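Local coordinates for Cyclo(L-tyrosyl-L-tyrosyl) synthase (Mycobacterium tuberculosis, PDB 2X9Q), which joins the tyrosyl groups of two tyrosyl-tRNA molecules into the cyclic dipeptide cyclo(L-Tyr-L-Tyr), without ATP, probably for mycocyclosin biosynthesis, at residues 168-173 with 231-236. Sequence-based numbering, arbitrary orientation.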
loop_
_atom_site.group_PDB
_atom_site.type_symbol
_atom_site.label_atom_id
_atom_site.label_comp_id
_atom_site.label_asym_id
_atom_site.label_seq_id
_atom_site.Cartn_x
_atom_site.Cartn_y
_atom_site.Cartn_z
ATOM N N ARG A 168 -0.024 1.306 -12.366
ATOM C CA ARG A 168 1.361 1.004 -12.708
ATOM C C ARG A 168 1.949 0.037 -11.699
ATOM O O ARG A 168 1.427 -0.070 -10.619
ATOM C CB ARG A 168 2.211 2.244 -12.769
ATOM C CG ARG A 168 2.573 2.789 -11.433
ATOM C CD ARG A 168 3.154 4.246 -11.609
ATOM N NE ARG A 168 2.054 5.211 -11.672
ATOM C CZ ARG A 168 2.170 6.491 -12.073
ATOM N NH1 ARG A 168 3.328 6.995 -12.454
ATOM N NH2 ARG A 168 1.112 7.270 -12.096
ATOM N N PRO A 169 3.036 -0.645 -12.084
ATOM C CA PRO A 169 3.635 -1.563 -11.122
ATOM C C PRO A 169 4.476 -0.826 -10.084
ATOM O O PRO A 169 5.101 0.207 -10.385
ATOM C CB PRO A 169 4.544 -2.448 -12.001
ATOM C CG PRO A 169 4.959 -1.539 -13.176
ATOM C CD PRO A 169 3.825 -0.514 -13.343
HETATM N N MSE A 170 4.582 -1.405 -8.881
HETATM C CA MSE A 170 5.409 -0.840 -7.862
HETATM C C MSE A 170 6.882 -0.662 -8.335
HETATM O O MSE A 170 7.573 0.358 -7.965
HETATM C CB MSE A 170 5.330 -1.755 -6.550
HETATM C CG MSE A 170 6.182 -1.126 -5.318
HETATM SE SE MSE A 170 5.288 0.590 -4.793
HETATM C CE MSE A 170 3.711 -0.202 -3.981
ATOM N N SER A 171 7.401 -1.595 -9.140
ATOM C CA SER A 171 8.807 -1.526 -9.652
ATOM C C SER A 171 9.044 -0.302 -10.509
ATOM O O SER A 171 10.142 0.117 -10.642
ATOM C CB SER A 171 9.186 -2.758 -10.576
ATOM O OG SER A 171 8.213 -2.852 -11.615
ATOM N N GLU A 172 8.028 0.242 -11.125
ATOM C CA GLU A 172 8.239 1.443 -11.933
ATOM C C GLU A 172 8.762 2.642 -11.086
ATOM O O GLU A 172 9.472 3.516 -11.610
ATOM C CB GLU A 172 6.889 1.841 -12.525
ATOM C CG GLU A 172 6.967 2.939 -13.537
ATOM C CD GLU A 172 5.742 2.925 -14.478
ATOM O OE1 GLU A 172 5.466 1.902 -15.218
ATOM O OE2 GLU A 172 5.071 3.961 -14.456
ATOM N N PHE A 173 8.411 2.672 -9.797
ATOM C CA PHE A 173 8.911 3.734 -8.886
ATOM C C PHE A 173 10.392 3.620 -8.565
ATOM O O PHE A 173 11.000 4.576 -8.087
ATOM C CB PHE A 173 8.049 3.819 -7.615
ATOM C CG PHE A 173 6.614 4.213 -7.903
ATOM C CD1 PHE A 173 6.335 5.445 -8.440
ATOM C CD2 PHE A 173 5.577 3.348 -7.677
ATOM C CE1 PHE A 173 4.993 5.823 -8.711
ATOM C CE2 PHE A 173 4.232 3.697 -7.961
ATOM C CZ PHE A 173 3.933 4.917 -8.435
ATOM N N CYS A 231 9.106 -2.707 3.089
ATOM C CA CYS A 231 10.019 -1.616 2.765
ATOM C C CYS A 231 9.881 -1.075 1.308
ATOM O O CYS A 231 9.940 0.140 1.113
ATOM C CB CYS A 231 11.477 -1.971 3.087
ATOM S SG CYS A 231 11.729 -2.054 4.896
ATOM N N ALA A 232 9.663 -1.965 0.322
ATOM C CA ALA A 232 9.409 -1.569 -1.025
ATOM C C ALA A 232 8.089 -0.778 -1.269
ATOM O O ALA A 232 8.066 0.092 -2.142
ATOM C CB ALA A 232 9.446 -2.789 -1.970
ATOM N N GLU A 233 7.014 -1.092 -0.566
ATOM C CA GLU A 233 5.761 -0.305 -0.617
ATOM C C GLU A 233 5.850 0.966 0.223
ATOM O O GLU A 233 5.075 1.910 -0.000
ATOM C CB GLU A 233 4.610 -1.099 0.019
ATOM C CG GLU A 233 4.317 -2.297 -0.853
ATOM C CD GLU A 233 3.158 -3.158 -0.334
ATOM O OE1 GLU A 233 2.686 -2.890 0.827
ATOM O OE2 GLU A 233 2.772 -4.078 -1.111
ATOM N N ALA A 234 6.679 0.943 1.265
ATOM C CA ALA A 234 6.675 2.046 2.280
ATOM C C ALA A 234 6.773 3.507 1.702
ATOM O O ALA A 234 6.133 4.392 2.230
ATOM C CB ALA A 234 7.839 1.853 3.277
ATOM N N PRO A 235 7.603 3.776 0.667
ATOM C CA PRO A 235 7.693 5.177 0.207
ATOM C C PRO A 235 6.331 5.764 -0.198
ATOM O O PRO A 235 6.121 6.940 0.006
ATOM C CB PRO A 235 8.654 5.115 -0.965
ATOM C CG PRO A 235 9.576 3.908 -0.577
ATOM C CD PRO A 235 8.626 2.912 0.002
ATOM N N LEU A 236 5.428 4.957 -0.733
ATOM C CA LEU A 236 4.061 5.399 -1.050
ATOM C C LEU A 236 3.218 5.604 0.173
ATOM O O LEU A 236 2.206 6.411 0.146
ATOM C CB LEU A 236 3.350 4.453 -2.011
ATOM C CG LEU A 236 3.822 4.441 -3.505
ATOM C CD1 LEU A 236 2.833 3.547 -4.273
ATOM C CD2 LEU A 236 3.834 5.744 -4.232
#
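Met170, modelled as selenomethionine, and Leu236 reach toward each other tip to tip, with CE of Met170 3.9 Å from CD1 of Leu236. CB of Met170 points toward the helix, and chi1 of -177° puts CG anti to the backbone N; bends at chi2 and chi3 then place SE and CE, which share CD1 of Leu236 but differ in their second partner. SE lies 3.9 Å from the carbonyl oxygen of Ala232, an oxygen hydrogen-bonded to the hydroxyl of Tyr179. CE packs 3.8 Å from CG of Glu233, whose side chain crosses that of Met170 at about a right angle. Of the glutamate, the methyl meets the CH2 groups, while the carboxylate runs on, extended beyond CG, to a hydrogen bond between OE2 and Thr118. Leu236 crosses Phe173 at about a right angle: CD1 lies 3.9 Å from CE2, and CD2 sits over one face, offset toward the rim. No hydrogen bond joins the two segments; the contact is van der Waals packing beside a glutamate that, by similarity, may be critical in catalysis. Residues 170-173 follow strand 165-169, outermost on one side of a sheet consistent with the Rossmann-like fold of type I tRNA synthetases. Val116 of the adjacent strand 112-117 touches Met170, Phe173 and Leu236, and Tyr179 of helix 177-192 packs against Phe173 and Pro235, covering a further side where the strand's end meets helix 220-244.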